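Local coordinates for protein dehydratase, IlvD/Edd family (Caulobacter crescentus, PDB 5OYN) that catalyses the magnesium- and [2Fe-2S]-dependent dehydration of D-xylonate to 2-dehydro-3-deoxy-D-arabinonate and also dehydrates D-gluconate, at residues F399-I409 / A502-P512; I451-A462 / I487-G496. All coordinates share one frame; numbering follows the deposited sequence.

Interaction 1. Residues F399-I409 / A502-P512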
# COMPACT_ATOMS: atom_id res chain seq x y z
N PHE A 399 -28.68 37.02 -23.70
CA PHE A 399 -27.29 36.67 -23.46
C PHE A 399 -26.56 36.80 -24.78
O PHE A 399 -27.14 36.56 -25.85
CB PHE A 399 -27.15 35.23 -22.92
CG PHE A 399 -28.01 34.23 -23.64
CD1 PHE A 399 -27.62 33.71 -24.87
CD2 PHE A 399 -29.22 33.83 -23.09
CE1 PHE A 399 -28.42 32.81 -25.55
CE2 PHE A 399 -30.03 32.92 -23.76
CZ PHE A 399 -29.62 32.41 -24.99
N ASP A 400 -25.28 37.17 -24.70
CA ASP A 400 -24.49 37.29 -25.91
C ASP A 400 -23.98 35.94 -26.41
O ASP A 400 -23.66 35.81 -27.59
CB ASP A 400 -23.31 38.24 -25.68
CG ASP A 400 -23.75 39.60 -25.15
OD1 ASP A 400 -24.89 40.05 -25.49
OD2 ASP A 400 -22.96 40.21 -24.39
N PHE A 401 -23.92 34.94 -25.53
CA PHE A 401 -23.43 33.61 -25.89
C PHE A 401 -24.11 32.58 -25.01
O PHE A 401 -24.34 32.80 -23.82
CB PHE A 401 -21.90 33.53 -25.74
CG PHE A 401 -21.34 32.13 -25.91
CD1 PHE A 401 -20.86 31.72 -27.15
CD2 PHE A 401 -21.27 31.25 -24.83
CE1 PHE A 401 -20.35 30.45 -27.32
CE2 PHE A 401 -20.75 29.97 -25.00
CZ PHE A 401 -20.29 29.56 -26.25
N ALA A 402 -24.44 31.44 -25.63
CA ALA A 402 -24.91 30.24 -24.94
C ALA A 402 -24.82 29.13 -25.96
O ALA A 402 -24.66 29.38 -27.15
CB ALA A 402 -26.33 30.38 -24.40
N ILE A 403 -24.88 27.88 -25.48
CA ILE A 403 -24.84 26.73 -26.38
C ILE A 403 -25.99 25.80 -26.04
O ILE A 403 -26.47 25.75 -24.90
CB ILE A 403 -23.49 25.98 -26.30
CG1 ILE A 403 -23.17 25.61 -24.85
CG2 ILE A 403 -22.38 26.81 -26.90
CD1 ILE A 403 -21.98 24.69 -24.75
N MET A 404 -26.44 25.06 -27.05
CA MET A 404 -27.54 24.12 -26.92
C MET A 404 -27.04 22.72 -27.23
O MET A 404 -26.25 22.53 -28.16
CB MET A 404 -28.69 24.48 -27.85
CG MET A 404 -30.04 23.89 -27.46
SD MET A 404 -31.07 23.68 -28.92
CE MET A 404 -32.51 22.84 -28.26
N LYS A 405 -27.48 21.73 -26.45
CA LYS A 405 -27.03 20.35 -26.66
C LYS A 405 -27.81 19.76 -27.82
O LYS A 405 -28.89 19.20 -27.65
CB LYS A 405 -27.17 19.52 -25.39
CG LYS A 405 -26.12 18.38 -25.31
CD LYS A 405 -25.99 17.73 -23.91
CE LYS A 405 -25.33 16.35 -24.02
NZ LYS A 405 -24.75 15.81 -22.74
N SER A 406 -27.25 19.90 -29.02
CA SER A 406 -27.95 19.41 -30.20
C SER A 406 -28.00 17.89 -30.24
O SER A 406 -28.96 17.32 -30.77
CB SER A 406 -27.26 19.92 -31.46
OG SER A 406 -26.79 21.24 -31.26
N SER A 407 -26.97 17.22 -29.70
CA SER A 407 -26.86 15.76 -29.81
C SER A 407 -27.96 15.04 -29.07
O SER A 407 -28.15 13.84 -29.29
CB SER A 407 -25.52 15.28 -29.27
OG SER A 407 -25.50 15.35 -27.86
N VAL A 408 -28.72 15.75 -28.27
CA VAL A 408 -29.62 15.18 -27.29
C VAL A 408 -31.09 15.52 -27.56
O VAL A 408 -31.98 15.05 -26.84
CB VAL A 408 -29.16 15.61 -25.88
CG1 VAL A 408 -30.24 15.66 -24.86
CG2 VAL A 408 -28.00 14.69 -25.43
N ILE A 409 -31.38 16.23 -28.66
CA ILE A 409 -32.76 16.51 -29.02
C ILE A 409 -33.48 15.19 -29.30
O ILE A 409 -33.10 14.44 -30.20
CB ILE A 409 -32.83 17.45 -30.23
CG1 ILE A 409 -32.49 18.89 -29.82
CG2 ILE A 409 -34.21 17.43 -30.84
CD1 ILE A 409 -31.75 19.65 -30.88
N ALA A 502 -26.56 14.71 -18.84
CA ALA A 502 -27.94 15.07 -19.07
C ALA A 502 -28.37 14.70 -20.48
O ALA A 502 -27.57 14.77 -21.42
CB ALA A 502 -28.16 16.56 -18.82
N ASP A 503 -29.62 14.27 -20.61
CA ASP A 503 -30.28 14.04 -21.89
C ASP A 503 -31.33 15.12 -22.15
O ASP A 503 -32.39 14.87 -22.75
CB ASP A 503 -30.91 12.65 -21.93
CG ASP A 503 -31.80 12.38 -20.72
OD1 ASP A 503 -31.68 13.10 -19.70
OD2 ASP A 503 -32.63 11.44 -20.79
N SER A 504 -31.04 16.36 -21.73
CA SER A 504 -31.90 17.51 -21.93
C SER A 504 -31.28 18.41 -22.98
O SER A 504 -30.13 18.83 -22.81
CB SER A 504 -32.07 18.29 -20.62
OG SER A 504 -32.78 17.54 -19.67
N PRO A 505 -31.99 18.75 -24.08
CA PRO A 505 -31.43 19.67 -25.09
C PRO A 505 -31.46 21.11 -24.62
O PRO A 505 -32.15 21.96 -25.17
CB PRO A 505 -32.34 19.43 -26.30
CG PRO A 505 -33.66 19.07 -25.70
CD PRO A 505 -33.37 18.34 -24.40
N SER A 506 -30.71 21.40 -23.56
CA SER A 506 -30.83 22.68 -22.90
C SER A 506 -30.01 23.74 -23.61
O SER A 506 -29.07 23.45 -24.35
CB SER A 506 -30.38 22.59 -21.44
OG SER A 506 -31.15 21.65 -20.71
N ILE A 507 -30.37 25.00 -23.35
CA ILE A 507 -29.56 26.15 -23.71
C ILE A 507 -28.78 26.58 -22.47
O ILE A 507 -29.38 26.97 -21.46
CB ILE A 507 -30.43 27.29 -24.26
CG1 ILE A 507 -30.97 26.91 -25.64
CG2 ILE A 507 -29.62 28.59 -24.39
CD1 ILE A 507 -32.44 27.16 -25.79
N LEU A 508 -27.46 26.51 -22.56
CA LEU A 508 -26.61 26.46 -21.37
C LEU A 508 -25.52 27.50 -21.43
O LEU A 508 -25.17 28.01 -22.50
CB LEU A 508 -25.94 25.09 -21.23
CG LEU A 508 -26.89 23.94 -21.00
CD1 LEU A 508 -26.60 22.86 -22.00
CD2 LEU A 508 -26.71 23.45 -19.59
N ASN A 509 -24.93 27.74 -20.25
CA ASN A 509 -23.73 28.56 -20.09
C ASN A 509 -23.95 30.00 -20.53
O ASN A 509 -23.03 30.65 -21.04
CB ASN A 509 -22.53 27.95 -20.84
CG ASN A 509 -22.29 26.49 -20.49
OD1 ASN A 509 -22.77 25.98 -19.47
ND2 ASN A 509 -21.53 25.80 -21.34
N ALA A 510 -25.17 30.50 -20.34
CA ALA A 510 -25.55 31.80 -20.88
C ALA A 510 -24.70 32.89 -20.25
O ALA A 510 -24.70 33.07 -19.03
CB ALA A 510 -27.03 32.07 -20.64
N SER A 511 -23.95 33.61 -21.09
CA SER A 511 -23.09 34.69 -20.67
C SER A 511 -23.49 35.99 -21.36
O SER A 511 -23.83 35.98 -22.56
CB SER A 511 -21.61 34.38 -20.96
OG SER A 511 -21.33 33.02 -20.69
N PRO A 512 -23.50 37.13 -20.65
CA PRO A 512 -23.16 37.16 -19.22
C PRO A 512 -24.34 36.73 -18.36
O PRO A 512 -25.50 36.92 -18.75
CB PRO A 512 -22.80 38.63 -18.96
CG PRO A 512 -23.33 39.41 -20.18
CD PRO A 512 -23.94 38.45 -21.15
O HOH W 1 -33.23 13.73 -25.22

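Interaction 2. Residues I451-A462 / I487-G496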
# COMPACT_ATOMS: atom_id res chain seq x y z
N ILE A 451 -48.62 25.63 -16.16
CA ILE A 451 -47.58 25.23 -17.10
C ILE A 451 -48.17 24.24 -18.10
O ILE A 451 -49.01 23.41 -17.74
CB ILE A 451 -46.37 24.63 -16.34
CG1 ILE A 451 -45.94 25.57 -15.20
CG2 ILE A 451 -45.21 24.37 -17.28
CD1 ILE A 451 -44.54 25.32 -14.67
N ASP A 452 -47.76 24.35 -19.36
CA ASP A 452 -48.22 23.41 -20.37
C ASP A 452 -47.12 23.24 -21.41
O ASP A 452 -46.03 23.81 -21.27
CB ASP A 452 -49.55 23.86 -21.01
CG ASP A 452 -49.49 25.29 -21.60
OD1 ASP A 452 -48.40 25.78 -21.98
OD2 ASP A 452 -50.57 25.92 -21.69
N GLU A 453 -47.43 22.50 -22.47
CA GLU A 453 -46.43 22.06 -23.44
C GLU A 453 -45.70 23.21 -24.14
O GLU A 453 -44.65 22.97 -24.74
CB GLU A 453 -47.10 21.16 -24.46
CG GLU A 453 -48.39 20.59 -23.92
CD GLU A 453 -49.16 19.84 -24.98
OE1 GLU A 453 -49.89 18.88 -24.61
OE2 GLU A 453 -49.03 20.20 -26.17
N ARG A 454 -46.20 24.44 -24.08
CA ARG A 454 -45.58 25.54 -24.81
C ARG A 454 -44.83 26.50 -23.89
O ARG A 454 -44.62 27.66 -24.25
CB ARG A 454 -46.62 26.29 -25.64
CG ARG A 454 -47.69 25.39 -26.28
CD ARG A 454 -47.14 24.49 -27.37
NE ARG A 454 -46.11 25.15 -28.18
CZ ARG A 454 -45.52 24.59 -29.24
NH1 ARG A 454 -45.87 23.36 -29.62
NH2 ARG A 454 -44.59 25.26 -29.91
N CYS A 455 -44.41 26.04 -22.71
CA CYS A 455 -43.57 26.83 -21.82
C CYS A 455 -42.10 26.47 -22.02
O CYS A 455 -41.75 25.48 -22.66
CB CYS A 455 -43.99 26.62 -20.36
SG CYS A 455 -45.79 26.71 -20.12
N ILE A 456 -41.23 27.32 -21.48
CA ILE A 456 -39.79 27.07 -21.46
C ILE A 456 -39.28 27.38 -20.05
O ILE A 456 -39.45 28.49 -19.55
CB ILE A 456 -39.04 27.90 -22.52
CG1 ILE A 456 -37.53 27.80 -22.31
CG2 ILE A 456 -39.50 29.37 -22.53
CD1 ILE A 456 -36.73 28.25 -23.50
N LEU A 457 -38.67 26.38 -19.41
CA LEU A 457 -38.22 26.53 -18.03
C LEU A 457 -36.87 27.23 -17.99
O LEU A 457 -35.93 26.85 -18.68
CB LEU A 457 -38.17 25.18 -17.34
CG LEU A 457 -39.47 24.37 -17.52
CD1 LEU A 457 -39.27 22.92 -17.11
CD2 LEU A 457 -40.64 25.00 -16.75
N VAL A 458 -36.80 28.29 -17.19
CA VAL A 458 -35.65 29.18 -17.16
C VAL A 458 -35.16 29.25 -15.72
O VAL A 458 -35.97 29.37 -14.79
CB VAL A 458 -36.00 30.59 -17.70
CG1 VAL A 458 -34.83 31.55 -17.52
CG2 VAL A 458 -36.38 30.52 -19.16
N ILE A 459 -33.85 29.18 -15.55
CA ILE A 459 -33.23 29.26 -14.23
C ILE A 459 -32.11 30.29 -14.32
O ILE A 459 -31.39 30.34 -15.32
CB ILE A 459 -32.71 27.88 -13.76
CG1 ILE A 459 -32.10 27.98 -12.36
CG2 ILE A 459 -31.72 27.30 -14.76
CD1 ILE A 459 -32.19 26.68 -11.59
N ARG A 460 -31.98 31.11 -13.28
CA ARG A 460 -30.98 32.17 -13.26
C ARG A 460 -30.34 32.25 -11.88
O ARG A 460 -30.89 31.78 -10.89
CB ARG A 460 -31.59 33.54 -13.63
CG ARG A 460 -32.71 33.99 -12.70
CD ARG A 460 -32.75 35.51 -12.52
NE ARG A 460 -34.04 35.91 -11.94
CZ ARG A 460 -35.02 36.49 -12.63
NH1 ARG A 460 -34.87 36.75 -13.92
NH2 ARG A 460 -36.16 36.80 -12.02
N GLY A 461 -29.17 32.89 -11.84
CA GLY A 461 -28.37 32.96 -10.64
C GLY A 461 -27.44 31.78 -10.43
O GLY A 461 -26.87 31.64 -9.33
N ALA A 462 -27.26 30.93 -11.45
CA ALA A 462 -26.46 29.72 -11.34
C ALA A 462 -25.15 29.83 -12.13
O ALA A 462 -24.57 28.81 -12.51
CB ALA A 462 -27.26 28.51 -11.81
N ILE A 487 -45.35 13.83 -21.43
CA ILE A 487 -44.52 14.90 -21.97
C ILE A 487 -43.22 14.90 -21.19
O ILE A 487 -43.16 15.39 -20.06
CB ILE A 487 -45.24 16.25 -21.91
CG1 ILE A 487 -46.38 16.24 -22.93
CG2 ILE A 487 -44.25 17.40 -22.17
CD1 ILE A 487 -47.11 17.54 -23.03
N MET A 488 -42.17 14.35 -21.79
CA MET A 488 -40.99 13.99 -21.01
C MET A 488 -40.04 15.16 -20.82
O MET A 488 -39.30 15.20 -19.83
CB MET A 488 -40.27 12.81 -21.66
CG MET A 488 -41.07 11.51 -21.62
SD MET A 488 -41.91 11.28 -20.03
CE MET A 488 -40.51 10.94 -18.97
N SER A 489 -40.03 16.12 -21.73
CA SER A 489 -39.15 17.27 -21.60
C SER A 489 -39.82 18.51 -22.17
O SER A 489 -40.55 18.43 -23.16
CB SER A 489 -37.81 17.02 -22.29
OG SER A 489 -37.99 16.44 -23.57
N LEU A 490 -39.57 19.64 -21.52
CA LEU A 490 -39.84 20.95 -22.07
C LEU A 490 -38.53 21.67 -22.36
O LEU A 490 -37.47 21.27 -21.86
CB LEU A 490 -40.70 21.80 -21.12
CG LEU A 490 -41.99 21.12 -20.67
CD1 LEU A 490 -42.52 21.77 -19.40
CD2 LEU A 490 -43.06 21.10 -21.79
N PRO A 491 -38.55 22.69 -23.22
CA PRO A 491 -37.32 23.43 -23.49
C PRO A 491 -36.78 24.06 -22.21
O PRO A 491 -37.53 24.40 -21.29
CB PRO A 491 -37.74 24.49 -24.52
CG PRO A 491 -39.23 24.40 -24.60
CD PRO A 491 -39.61 23.03 -24.18
N THR A 492 -35.46 24.19 -22.16
CA THR A 492 -34.77 24.56 -20.94
C THR A 492 -33.69 25.58 -21.28
O THR A 492 -33.07 25.51 -22.34
CB THR A 492 -34.14 23.34 -20.24
OG1 THR A 492 -33.63 22.42 -21.22
CG2 THR A 492 -35.17 22.62 -19.37
N LEU A 493 -33.50 26.53 -20.37
CA LEU A 493 -32.51 27.58 -20.58
C LEU A 493 -32.10 28.15 -19.23
O LEU A 493 -32.94 28.28 -18.33
CB LEU A 493 -33.08 28.68 -21.49
CG LEU A 493 -32.31 30.00 -21.55
CD1 LEU A 493 -32.32 30.49 -22.96
CD2 LEU A 493 -32.96 31.04 -20.64
N GLY A 494 -30.82 28.48 -19.09
CA GLY A 494 -30.34 29.07 -17.85
C GLY A 494 -28.91 29.55 -18.00
O GLY A 494 -28.23 29.25 -18.98
N ASP A 495 -28.46 30.31 -16.99
CA ASP A 495 -27.10 30.84 -16.96
C ASP A 495 -26.15 29.93 -16.18
O ASP A 495 -24.99 30.30 -15.96
CB ASP A 495 -27.07 32.26 -16.37
CG ASP A 495 -27.54 32.33 -14.91
OD1 ASP A 495 -28.13 31.34 -14.43
OD2 ASP A 495 -27.30 33.37 -14.25
N GLY A 496 -26.62 28.75 -15.77
CA GLY A 496 -25.78 27.72 -15.21
C GLY A 496 -25.47 26.63 -16.22
O GLY A 496 -25.56 26.83 -17.44

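Interaction 1. Residues F399-I409 / A502-P512
F401 and S511 pair as neighbours in two antiparallel strands, 401-404 and 507-511, and exchange backbone bonds in both directions; S511 N to F401 O is the straighter, at 170°. S511 O takes the N-H of F401 and, weakly, that of D400, so two residues face one: a classic beta bulge. The register slips by one before the next hydrogen-bonded pair, I403 with L508, where L508 N reaches I403 O at 2.7 Å. Further along, K405 N bonds to S506 O.

M404 carries the packing on the face it shares with I507. Its CB passes S506 O and I507 CG1; CG, anti to the backbone N (chi1 -160°), comes closer to both, with I507 CG1 at 3.6 Å. From there the chain runs extended and lies alongside P505, pointing the same way, until CE meets P505 CB at 3.9 Å and the carbonyl O of P505. Trading this methionine for an alanine would probably open a gap beside P505 and I507 and leave their side chains less firmly packed. On the same side as M404, I507 CG2 touches A402 CB at 3.7 Å and F399 CZ, while the F399 ring also rests against A510 CB. P505, the centre of an inverse gamma turn, receives I409 CG1 on its CB, 3.6 Å away. K405 stretches out toward A502 O, where NZ makes a weak bond.

Strand 401-404 is the middle of a three-stranded antiparallel sheet, with 392-393 along its other edge. Helix 289-299 packs against F401, I403 and N509, and its Q290 accepts a hydrogen bond from N509 ND2; F413 of helix 411-417 touches P505, while strand 492-494 contributes L493 beside F399 and I507.

Interaction 2. Residues I451-A462 / I487-G496
L457, V458 and I459 run parallel to T492, L493 and G494, the short strand axes only 17° apart and 4.7 Å at their closest, with L457 N bonding to P491 O, L493 N to L457 O and I459 N to L493 O. A weak bond from D495 N to I459 O continues the series. V458 and L493 lie side by side and point the same way, V458 CG1 meeting L493 CD2 at 3.7 Å. I456, its CG1 anti to the backbone N (chi1 170°), brings I456 CD1 to 4.0 Å from P491 CB, and the same methyl also nears the CB of L493. L490 spreads its two methyls: CD1 touches L457 CD1, and CD2 sits over the backbone of E453. Outside these two segments, Y417 of helix 411-417 packs on L490 and P491. Within the type I turn from D452 to C455, E453 offers its CG to I487 CD1, 3.4 Å away, the two side chains crossing at about a right angle.

At the other end the carboxylate of D495 holds the backbone N-H groups of G461 and A462. OD2 takes G461 N through its syn lone pair at 3.1 Å; OD1 takes A462 N from 35° out of the carboxylate plane. S514 N gives OD2 a second bond, which should further limit the group's rotation. G494 CA lies against I459 CG2, and a CB on it would run into that methyl.

With helix 480-484 between them, strands 455-460 and 492-494 form a beta-alpha-beta crossover at one edge of the mixed sheet in the C-terminal region of this IlvD/Edd dehydratase.

Going from the N terminus, the chain first lays down 399-409, then crosses helix 411-417 and strand 426-435 to reach 451-462. Interaction 2 closes the shorter loop when 487-496 returns through helix 480-484; interaction 1 closes the longer one only afterwards, at 502-512, so the second contact lies wholly within the span of the first. The two meet where strand 492-494 is followed by 507-511: I507 N bonds to T492 O, S506 OG and T492 OG1 are hydrogen-bonded at 2.7 Å, and A510 CB packs on G494 O. The three-stranded antiparallel sheet is thus tied to the edge of the mixed sheet.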